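Long-range contacts in endoglucanase (Humicola insolens, PDB 1DYS), which cuts internal beta-1,4-glucosidic linkages in cellulose and belongs to glycoside hydrolase family 6: residues N4-L12 and G76-V84; L11-D22 and V40-Y51. All blocks are in the same frame, centred on the assembly; numbering follows the deposited sequence. Where two conformers were deposited one is given.

Interaction 1 of 2, residues N4-L12 and G76-V84; sequences NPFSGRTLL and GENPIVGLV
I80 CD1 packs beside P5, 3.7 Å from P5 O. F6 meets the same side chain with its ring. I80 CD1 sits over one ring face, offset toward the rim, in a CH-pi contact 4.2 Å from the centroid. I80 CG2 touches F6 CD2 at 3.6 Å. After two turns, R9 folds back with its chain extended from CG to NE. Its NH1 donates to P5 O at 3.0 Å, with the acceptor in the guanidinium plane. A water lies close to R9 NE and donates to P79 O. With an alanine in place of R9, P5 O would probably lose the NH1 donor, and the aliphatic part of the chain would no longer cover I80 CB. From T10 on, the backbones form a parallel ladder: T10 N to N78 O, I80 N to T10 O, and L12 N to I80 O at 2.9 Å. Water links T10 OG1 to N78 N. L11 CD1 lies 3.8 Å from G82 N, and a CB on G82 would sit tight against L11 CD1. L12 CD2 lies 3.8 Å from V81 CG2. Helix 60-74 covers L12 and V81 outside the distorted barrel, while P5 and F6 reach strands 175-180 and 303-307.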
loop_
_atom_site.group_PDB
_atom_site.type_symbol
_atom_site.label_atom_id
_atom_site.label_comp_id
_atom_site.label_asym_id
_atom_site.label_seq_id
_atom_site.Cartn_x
_atom_site.Cartn_y
_atom_site.Cartn_z
ATOM N N ASN A 4 -28.739 -9.816 19.924
ATOM C CA ASN A 4 -28.045 -9.358 18.699
ATOM C C ASN A 4 -27.619 -7.950 19.040
ATOM O O ASN A 4 -28.368 -7.054 19.435
ATOM C CB ASN A 4 -29.013 -9.464 17.540
ATOM C CG ASN A 4 -28.700 -8.628 16.315
ATOM O OD1 ASN A 4 -27.619 -8.042 16.244
ATOM N ND2 ASN A 4 -29.637 -8.568 15.374
ATOM N N PRO A 5 -26.331 -7.663 18.922
ATOM C CA PRO A 5 -25.808 -6.350 19.280
ATOM C C PRO A 5 -26.275 -5.205 18.406
ATOM O O PRO A 5 -26.101 -4.024 18.741
ATOM C CB PRO A 5 -24.277 -6.480 19.267
ATOM C CG PRO A 5 -24.041 -7.781 18.570
ATOM C CD PRO A 5 -25.300 -8.616 18.536
ATOM N N PHE A 6 -26.825 -5.490 17.222
ATOM C CA PHE A 6 -27.255 -4.459 16.294
ATOM C C PHE A 6 -28.729 -4.074 16.538
ATOM O O PHE A 6 -29.195 -3.106 15.977
ATOM C CB PHE A 6 -27.090 -4.920 14.849
ATOM C CG PHE A 6 -25.649 -5.017 14.411
ATOM C CD1 PHE A 6 -24.905 -6.179 14.618
ATOM C CD2 PHE A 6 -25.048 -3.932 13.809
ATOM C CE1 PHE A 6 -23.587 -6.273 14.208
ATOM C CE2 PHE A 6 -23.718 -3.981 13.437
ATOM C CZ PHE A 6 -23.013 -5.157 13.631
ATOM N N SER A 7 -29.432 -4.925 17.266
ATOM C CA SER A 7 -30.840 -4.693 17.599
ATOM C C SER A 7 -31.093 -3.305 18.159
ATOM O O SER A 7 -30.549 -2.845 19.173
ATOM C CB SER A 7 -31.286 -5.730 18.648
ATOM O OG SER A 7 -32.645 -6.092 18.453
ATOM N N GLY A 8 -31.938 -2.544 17.463
ATOM C CA GLY A 8 -32.314 -1.206 17.797
ATOM C C GLY A 8 -31.229 -0.158 17.634
ATOM O O GLY A 8 -31.396 0.994 18.013
ATOM N N ARG A 9 -30.115 -0.523 16.995
ATOM C CA ARG A 9 -29.012 0.401 16.772
ATOM C C ARG A 9 -28.877 0.763 15.298
ATOM O O ARG A 9 -29.463 0.126 14.441
ATOM C CB ARG A 9 -27.722 -0.213 17.342
ATOM C CG ARG A 9 -27.734 -0.240 18.856
ATOM C CD ARG A 9 -26.442 -0.710 19.518
ATOM N NE ARG A 9 -26.587 -0.562 20.973
ATOM C CZ ARG A 9 -26.524 -1.532 21.870
ATOM N NH1 ARG A 9 -26.293 -2.777 21.483
ATOM N NH2 ARG A 9 -26.684 -1.211 23.154
ATOM N N THR A 10 -28.103 1.796 14.993
ATOM C CA THR A 10 -27.824 2.185 13.609
ATOM C C THR A 10 -26.316 2.021 13.366
ATOM O O THR A 10 -25.567 2.513 14.199
ATOM C CB THR A 10 -28.170 3.653 13.349
ATOM O OG1 THR A 10 -27.771 4.441 14.483
ATOM C CG2 THR A 10 -29.686 3.778 13.171
ATOM N N LEU A 11 -25.923 1.330 12.305
ATOM C CA LEU A 11 -24.480 1.243 11.995
ATOM C C LEU A 11 -23.970 2.635 11.667
ATOM O O LEU A 11 -24.502 3.427 10.902
ATOM C CB LEU A 11 -24.276 0.301 10.801
ATOM C CG LEU A 11 -22.802 0.070 10.433
ATOM C CD1 LEU A 11 -21.937 -0.490 11.559
ATOM C CD2 LEU A 11 -22.745 -0.803 9.173
ATOM N N LEU A 12 -22.869 3.043 12.337
ATOM C CA LEU A 12 -22.371 4.399 12.213
ATOM C C LEU A 12 -21.825 4.764 10.834
ATOM O O LEU A 12 -21.122 3.951 10.236
ATOM C CB LEU A 12 -21.320 4.667 13.306
ATOM C CG LEU A 12 -20.748 6.089 13.380
ATOM C CD1 LEU A 12 -21.702 7.075 14.034
ATOM C CD2 LEU A 12 -19.419 6.072 14.124
ATOM N N GLY A 76 -29.124 12.209 19.933
ATOM C CA GLY A 76 -30.154 11.253 20.214
ATOM C C GLY A 76 -30.095 9.917 19.517
ATOM O O GLY A 76 -30.971 9.066 19.718
ATOM N N GLU A 77 -29.060 9.694 18.716
ATOM C CA GLU A 77 -28.949 8.413 18.013
ATOM C C GLU A 77 -28.405 7.324 18.920
ATOM O O GLU A 77 -27.921 7.541 20.035
ATOM C CB GLU A 77 -28.050 8.610 16.792
ATOM C CG GLU A 77 -28.497 9.776 15.907
ATOM C CD GLU A 77 -27.671 9.886 14.643
ATOM O OE1 GLU A 77 -26.799 9.031 14.398
ATOM O OE2 GLU A 77 -27.912 10.858 13.903
ATOM N N ASN A 78 -28.451 6.097 18.427
ATOM C CA ASN A 78 -27.994 4.894 19.098
ATOM C C ASN A 78 -27.140 4.047 18.132
ATOM O O ASN A 78 -27.619 3.090 17.510
ATOM C CB ASN A 78 -29.185 4.023 19.511
ATOM C CG ASN A 78 -29.166 3.870 21.018
ATOM O OD1 ASN A 78 -29.748 4.724 21.682
ATOM N ND2 ASN A 78 -28.480 2.846 21.506
ATOM N N PRO A 79 -25.907 4.470 18.044
ATOM C CA PRO A 79 -24.975 3.919 17.075
ATOM C C PRO A 79 -24.310 2.642 17.516
ATOM O O PRO A 79 -24.227 2.298 18.700
ATOM C CB PRO A 79 -23.904 5.021 16.858
ATOM C CG PRO A 79 -23.963 5.797 18.144
ATOM C CD PRO A 79 -25.325 5.604 18.753
ATOM N N ILE A 80 -23.831 1.940 16.486
ATOM C CA ILE A 80 -22.890 0.842 16.754
ATOM C C ILE A 80 -21.776 1.097 15.734
ATOM O O ILE A 80 -22.075 1.355 14.574
ATOM C CB ILE A 80 -23.477 -0.547 16.740
ATOM C CG1 ILE A 80 -22.371 -1.580 17.020
ATOM C CG2 ILE A 80 -24.224 -0.808 15.425
ATOM C CD1 ILE A 80 -22.878 -2.982 17.301
ATOM N N VAL A 81 -20.546 1.150 16.227
ATOM C CA VAL A 81 -19.413 1.415 15.327
ATOM C C VAL A 81 -18.816 0.147 14.723
ATOM O O VAL A 81 -18.503 -0.744 15.500
ATOM C CB VAL A 81 -18.300 2.072 16.187
ATOM C CG1 VAL A 81 -17.020 2.278 15.376
ATOM C CG2 VAL A 81 -18.812 3.385 16.757
ATOM N N GLY A 82 -18.677 0.066 13.402
ATOM C CA GLY A 82 -18.045 -1.132 12.819
ATOM C C GLY A 82 -16.564 -0.785 12.596
ATOM O O GLY A 82 -16.264 0.229 11.964
ATOM N N LEU A 83 -15.703 -1.704 13.073
ATOM C CA LEU A 83 -14.252 -1.545 12.865
ATOM C C LEU A 83 -13.721 -2.835 12.224
ATOM O O LEU A 83 -14.144 -3.915 12.639
ATOM C CB LEU A 83 -13.474 -1.336 14.171
ATOM C CG LEU A 83 -13.839 -0.054 14.934
ATOM C CD1 LEU A 83 -13.035 -0.040 16.248
ATOM C CD2 LEU A 83 -13.571 1.167 14.095
ATOM N N VAL A 84 -12.759 -2.705 11.314
ATOM C CA VAL A 84 -12.165 -3.910 10.699
ATOM C C VAL A 84 -10.735 -4.009 11.270
ATOM O O VAL A 84 -9.998 -3.053 11.136
ATOM C CB VAL A 84 -12.075 -3.813 9.168
ATOM C CG1 VAL A 84 -11.651 -5.185 8.631
ATOM C CG2 VAL A 84 -13.443 -3.460 8.566
HETATM O O HOH W 1 -26.076 1.896 21.104
HETATM O O HOH W 2 -29.717 5.344 16.002
HETATM O O HOH W 3 -25.866 6.761 13.857
HETATM O O HOH W 4 -19.208 2.155 11.422
#

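Interaction 2 of 2, residues L11-D22 and V40-Y51; sequences LLVNSDYSSKLD and VKYVQEKVGTFY
An alpha-helical hairpin on the family 6 barrel forms this contact, together with the loop 47-50 that leads into strand 51-53. Helices 15-22 and 40-46 run nearly antiparallel, at 162° and 9.0 Å between axes. N14 is the N-cap of the first helix. Its amide is stacked on the Y51 ring with the planes 10° apart, and N14 CG stands 3.9 Å above the ring plane, over its centre. N14 ND2 donates to F50 O at 2.9 Å, approaching from above that carbonyl plane. N14 OD1 accepts from Y17 N at 3.1 Å and, weakly, from D16 N. CG lies anti to the backbone N, chi1 174°, which carries the amide over the ring. Y51 OH makes a weak bond to V13 O and takes another weak one from S15 N. N68 of helix 60-74 also bonds this hydroxyl.

G48 lets the chains come close: its CA is 3.3 Å from L11 O, and a CB would clash with that oxygen. T49 N bonds to L12 O. A water accepts from N14 N and donates to V47 O.

Between the helices, L21 CD1 meets V43 CG1 at 3.6 Å and also lies over the centre of the Y17 ring. Y17 OH bonds to G312 O. K20 forms a salt bridge with E314, a probable substrate-binding residue, consistent with a place for the hairpin beside the substrate cleft.

Q44 reaches across with a chain extended beyond CG. Both NE2 hydrogens are used in nearly straight bonds, and both acceptors lie in the amide plane. One is S18 O at 3.0 Å. The other is D22 OD1, 2.9 Å from Q44 NE2, which accepts on its anti lone pair, away from OD2.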
loop_
_atom_site.group_PDB
_atom_site.type_symbol
_atom_site.label_atom_id
_atom_site.label_comp_id
_atom_site.label_asym_id
_atom_site.label_seq_id
_atom_site.Cartn_x
_atom_site.Cartn_y
_atom_site.Cartn_z
ATOM N N LEU A 11 -25.923 1.330 12.305
ATOM C CA LEU A 11 -24.480 1.243 11.995
ATOM C C LEU A 11 -23.970 2.635 11.667
ATOM O O LEU A 11 -24.502 3.427 10.902
ATOM C CB LEU A 11 -24.276 0.301 10.801
ATOM C CG LEU A 11 -22.802 0.070 10.433
ATOM C CD1 LEU A 11 -21.937 -0.490 11.559
ATOM C CD2 LEU A 11 -22.745 -0.803 9.173
ATOM N N LEU A 12 -22.869 3.043 12.337
ATOM C CA LEU A 12 -22.371 4.399 12.213
ATOM C C LEU A 12 -21.825 4.764 10.834
ATOM O O LEU A 12 -21.122 3.951 10.236
ATOM C CB LEU A 12 -21.320 4.667 13.306
ATOM C CG LEU A 12 -20.748 6.089 13.380
ATOM C CD1 LEU A 12 -21.702 7.075 14.034
ATOM C CD2 LEU A 12 -19.419 6.072 14.124
ATOM N N VAL A 13 -22.153 5.977 10.385
ATOM C CA VAL A 13 -21.576 6.407 9.094
ATOM C C VAL A 13 -20.057 6.495 9.227
ATOM O O VAL A 13 -19.510 6.880 10.263
ATOM C CB VAL A 13 -22.161 7.769 8.683
ATOM C CG1 VAL A 13 -21.253 8.539 7.740
ATOM C CG2 VAL A 13 -23.573 7.631 8.078
ATOM N N ASN A 14 -19.335 6.149 8.167
ATOM C CA ASN A 14 -17.879 6.283 8.107
ATOM C C ASN A 14 -17.646 7.676 7.515
ATOM O O ASN A 14 -17.936 7.949 6.346
ATOM C CB ASN A 14 -17.284 5.156 7.282
ATOM C CG ASN A 14 -15.791 5.261 7.033
ATOM O OD1 ASN A 14 -15.270 6.349 7.055
ATOM N ND2 ASN A 14 -15.152 4.096 6.788
ATOM N N SER A 15 -17.115 8.622 8.294
ATOM C CA SER A 15 -16.927 9.984 7.837
ATOM C C SER A 15 -15.887 10.119 6.735
ATOM O O SER A 15 -16.056 10.998 5.876
ATOM C CB SER A 15 -16.590 10.909 9.009
ATOM O OG SER A 15 -15.493 10.355 9.717
ATOM N N ASP A 16 -14.858 9.269 6.750
ATOM C CA ASP A 16 -13.863 9.407 5.673
ATOM C C ASP A 16 -14.486 9.019 4.335
ATOM O O ASP A 16 -14.333 9.693 3.299
ATOM C CB ASP A 16 -12.654 8.548 6.001
ATOM C CG ASP A 16 -11.588 8.715 4.912
ATOM O OD1 ASP A 16 -11.315 9.843 4.425
ATOM O OD2 ASP A 16 -11.069 7.651 4.531
ATOM N N TYR A 17 -15.182 7.866 4.354
ATOM C CA TYR A 17 -15.874 7.422 3.156
ATOM C C TYR A 17 -16.893 8.427 2.680
ATOM O O TYR A 17 -17.064 8.768 1.502
ATOM C CB TYR A 17 -16.558 6.090 3.470
ATOM C CG TYR A 17 -17.329 5.407 2.382
ATOM C CD1 TYR A 17 -16.894 5.337 1.065
ATOM C CD2 TYR A 17 -18.549 4.798 2.698
ATOM C CE1 TYR A 17 -17.645 4.660 0.114
ATOM C CE2 TYR A 17 -19.308 4.127 1.748
ATOM C CZ TYR A 17 -18.835 4.073 0.466
ATOM O OH TYR A 17 -19.538 3.407 -0.512
ATOM N N SER A 18 -17.736 8.944 3.574
ATOM C CA SER A 18 -18.699 9.987 3.214
ATOM C C SER A 18 -18.049 11.209 2.583
ATOM O O SER A 18 -18.567 11.763 1.608
ATOM C CB SER A 18 -19.466 10.352 4.498
ATOM O OG SER A 18 -20.612 9.529 4.630
ATOM N N SER A 19 -16.866 11.602 3.055
ATOM C CA SER A 19 -16.158 12.722 2.439
ATOM C C SER A 19 -15.737 12.423 1.005
ATOM O O SER A 19 -15.904 13.240 0.090
ATOM C CB SER A 19 -14.945 13.120 3.302
ATOM O OG SER A 19 -15.383 13.602 4.550
ATOM N N LYS A 20 -15.222 11.203 0.800
ATOM C CA LYS A 20 -14.778 10.801 -0.525
ATOM C C LYS A 20 -15.931 10.747 -1.523
ATOM O O LYS A 20 -15.782 11.120 -2.690
ATOM C CB LYS A 20 -14.095 9.433 -0.450
ATOM C CG LYS A 20 -12.853 9.473 0.456
ATOM C CD LYS A 20 -12.215 8.103 0.352
ATOM C CE LYS A 20 -11.349 7.705 1.498
ATOM N NZ LYS A 20 -10.648 6.422 1.217
ATOM N N LEU A 21 -17.110 10.370 -1.078
ATOM C CA LEU A 21 -18.307 10.313 -1.901
ATOM C C LEU A 21 -18.764 11.685 -2.385
ATOM O O LEU A 21 -19.538 11.737 -3.341
ATOM C CB LEU A 21 -19.474 9.678 -1.125
ATOM C CG LEU A 21 -19.353 8.160 -1.117
ATOM C CD1 LEU A 21 -20.301 7.528 -0.087
ATOM C CD2 LEU A 21 -19.612 7.535 -2.488
ATOM N N ASP A 22 -18.333 12.729 -1.680
ATOM C CA ASP A 22 -18.685 14.070 -2.189
ATOM C C ASP A 22 -18.234 14.237 -3.630
ATOM O O ASP A 22 -18.948 14.819 -4.461
ATOM C CB ASP A 22 -18.125 15.185 -1.309
ATOM C CG ASP A 22 -19.144 16.300 -1.171
ATOM O OD1 ASP A 22 -20.253 15.973 -0.700
ATOM O OD2 ASP A 22 -18.828 17.461 -1.540
ATOM N N VAL A 40 -26.287 9.491 -3.883
ATOM C CA VAL A 40 -24.998 9.625 -3.198
ATOM C C VAL A 40 -25.181 10.269 -1.827
ATOM O O VAL A 40 -24.658 9.800 -0.803
ATOM C CB VAL A 40 -23.953 10.380 -4.049
ATOM C CG1 VAL A 40 -22.650 10.491 -3.247
ATOM C CG2 VAL A 40 -23.678 9.648 -5.368
ATOM N N LYS A 41 -25.944 11.390 -1.755
ATOM C CA LYS A 41 -26.155 12.037 -0.445
ATOM C C LYS A 41 -26.845 11.116 0.554
ATOM O O LYS A 41 -26.565 11.159 1.754
ATOM C CB LYS A 41 -26.923 13.359 -0.624
ATOM C CG LYS A 41 -26.729 14.304 0.565
ATOM C CD LYS A 41 -26.821 15.757 0.097
ATOM C CE LYS A 41 -27.859 16.527 0.884
ATOM N NZ LYS A 41 -27.421 16.891 2.255
ATOM N N TYR A 42 -27.701 10.221 0.112
ATOM C CA TYR A 42 -28.389 9.228 0.930
ATOM C C TYR A 42 -27.297 8.341 1.554
ATOM O O TYR A 42 -27.258 8.243 2.769
ATOM C CB TYR A 42 -29.389 8.353 0.185
ATOM C CG TYR A 42 -30.106 7.281 0.976
ATOM C CD1 TYR A 42 -29.520 6.081 1.300
ATOM C CD2 TYR A 42 -31.419 7.481 1.407
ATOM C CE1 TYR A 42 -30.172 5.097 2.024
ATOM C CE2 TYR A 42 -32.093 6.497 2.123
ATOM C CZ TYR A 42 -31.470 5.311 2.430
ATOM O OH TYR A 42 -32.151 4.351 3.149
ATOM N N VAL A 43 -26.422 7.834 0.683
ATOM C CA VAL A 43 -25.322 7.027 1.252
ATOM C C VAL A 43 -24.482 7.851 2.200
ATOM O O VAL A 43 -24.015 7.348 3.239
ATOM C CB VAL A 43 -24.461 6.418 0.120
ATOM C CG1 VAL A 43 -23.270 5.614 0.654
ATOM C CG2 VAL A 43 -25.347 5.564 -0.766
ATOM N N GLN A 44 -24.174 9.122 1.880
ATOM C CA GLN A 44 -23.316 9.936 2.720
ATOM C C GLN A 44 -23.803 10.165 4.152
ATOM O O GLN A 44 -22.994 10.225 5.083
ATOM C CB GLN A 44 -23.108 11.353 2.111
ATOM C CG GLN A 44 -22.167 11.332 0.912
ATOM C CD GLN A 44 -22.018 12.735 0.338
ATOM O OE1 GLN A 44 -22.991 13.286 -0.165
ATOM N NE2 GLN A 44 -20.825 13.324 0.407
ATOM N N GLU A 45 -25.113 10.298 4.300
ATOM C CA GLU A 45 -25.679 10.627 5.598
ATOM C C GLU A 45 -26.368 9.483 6.288
ATOM O O GLU A 45 -26.490 9.544 7.521
ATOM C CB GLU A 45 -26.726 11.724 5.387
ATOM C CG GLU A 45 -26.229 12.912 4.602
ATOM C CD GLU A 45 -26.974 14.185 4.925
ATOM O OE1 GLU A 45 -28.187 14.111 5.206
ATOM O OE2 GLU A 45 -26.358 15.270 4.889
ATOM N N LYS A 46 -26.889 8.516 5.554
ATOM C CA LYS A 46 -27.696 7.494 6.191
ATOM C C LYS A 46 -27.211 6.074 6.106
ATOM O O LYS A 46 -27.955 5.192 6.574
ATOM C CB LYS A 46 -29.125 7.543 5.590
ATOM C CG LYS A 46 -29.854 8.827 5.960
ATOM C CD LYS A 46 -30.584 9.399 4.751
ATOM C CE LYS A 46 -31.419 10.601 5.154
ATOM N NZ LYS A 46 -30.644 11.867 5.353
ATOM N N VAL A 47 -26.058 5.806 5.474
ATOM C CA VAL A 47 -25.705 4.382 5.337
ATOM C C VAL A 47 -24.404 4.098 6.091
ATOM O O VAL A 47 -23.431 4.749 5.726
ATOM C CB VAL A 47 -25.542 4.041 3.853
ATOM C CG1 VAL A 47 -25.006 2.649 3.610
ATOM C CG2 VAL A 47 -26.907 4.111 3.116
ATOM N N GLY A 48 -24.489 3.279 7.148
ATOM C CA GLY A 48 -23.246 3.066 7.920
ATOM C C GLY A 48 -22.263 2.193 7.144
ATOM O O GLY A 48 -22.684 1.339 6.387
ATOM N N THR A 49 -20.969 2.451 7.368
ATOM C CA THR A 49 -19.933 1.631 6.740
ATOM C C THR A 49 -18.856 1.390 7.803
ATOM O O THR A 49 -18.645 2.288 8.621
ATOM C CB THR A 49 -19.375 2.337 5.511
ATOM O OG1 THR A 49 -20.454 2.462 4.556
ATOM C CG2 THR A 49 -18.390 1.421 4.776
ATOM N N PHE A 50 -18.242 0.200 7.830
ATOM C CA PHE A 50 -17.147 0.050 8.782
ATOM C C PHE A 50 -15.933 0.907 8.432
ATOM O O PHE A 50 -15.711 1.334 7.295
ATOM C CB PHE A 50 -16.660 -1.419 8.665
ATOM C CG PHE A 50 -17.483 -2.384 9.453
ATOM C CD1 PHE A 50 -18.853 -2.448 9.313
ATOM C CD2 PHE A 50 -16.871 -3.227 10.369
ATOM C CE1 PHE A 50 -19.593 -3.331 10.057
ATOM C CE2 PHE A 50 -17.609 -4.109 11.151
ATOM C CZ PHE A 50 -18.998 -4.178 10.989
ATOM N N TYR A 51 -15.153 1.162 9.488
ATOM C CA TYR A 51 -13.841 1.833 9.382
ATOM C C TYR A 51 -12.746 0.774 9.339
ATOM O O TYR A 51 -12.681 -0.093 10.240
ATOM C CB TYR A 51 -13.651 2.661 10.666
ATOM C CG TYR A 51 -14.500 3.914 10.805
ATOM C CD1 TYR A 51 -15.836 3.764 11.180
ATOM C CD2 TYR A 51 -14.013 5.188 10.632
ATOM C CE1 TYR A 51 -16.674 4.842 11.350
ATOM C CE2 TYR A 51 -14.842 6.293 10.806
ATOM C CZ TYR A 51 -16.168 6.108 11.151
ATOM O OH TYR A 51 -16.971 7.218 11.304
HETATM O O HOH W 5 -20.834 5.276 5.752
HETATM O O HOH W 6 -21.207 7.169 3.888
#

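The two contacts share L11 and L12, and interaction 2 is nested within the loop closed by interaction 1. Interaction 1 sets strand 10-11 into the parallel sheet; interaction 2 brings the next helix back against helix 34-46 and the loop that ends in strand 51-53. That strand pairs with 79-85 as well, through Y51 and G82, so strand 79-85 receives both 10-11 and 51-53. Both contacts are largely buried. Interaction 1 has water around T10 and N78; in interaction 2 waters lie within the contact, while E45 and K46 are on the exposed helix side. Interaction 1 relies on backbone ladder bonds and apolar packing, including I80 over the F6 ring. Interaction 2 relies more on side-chain amides.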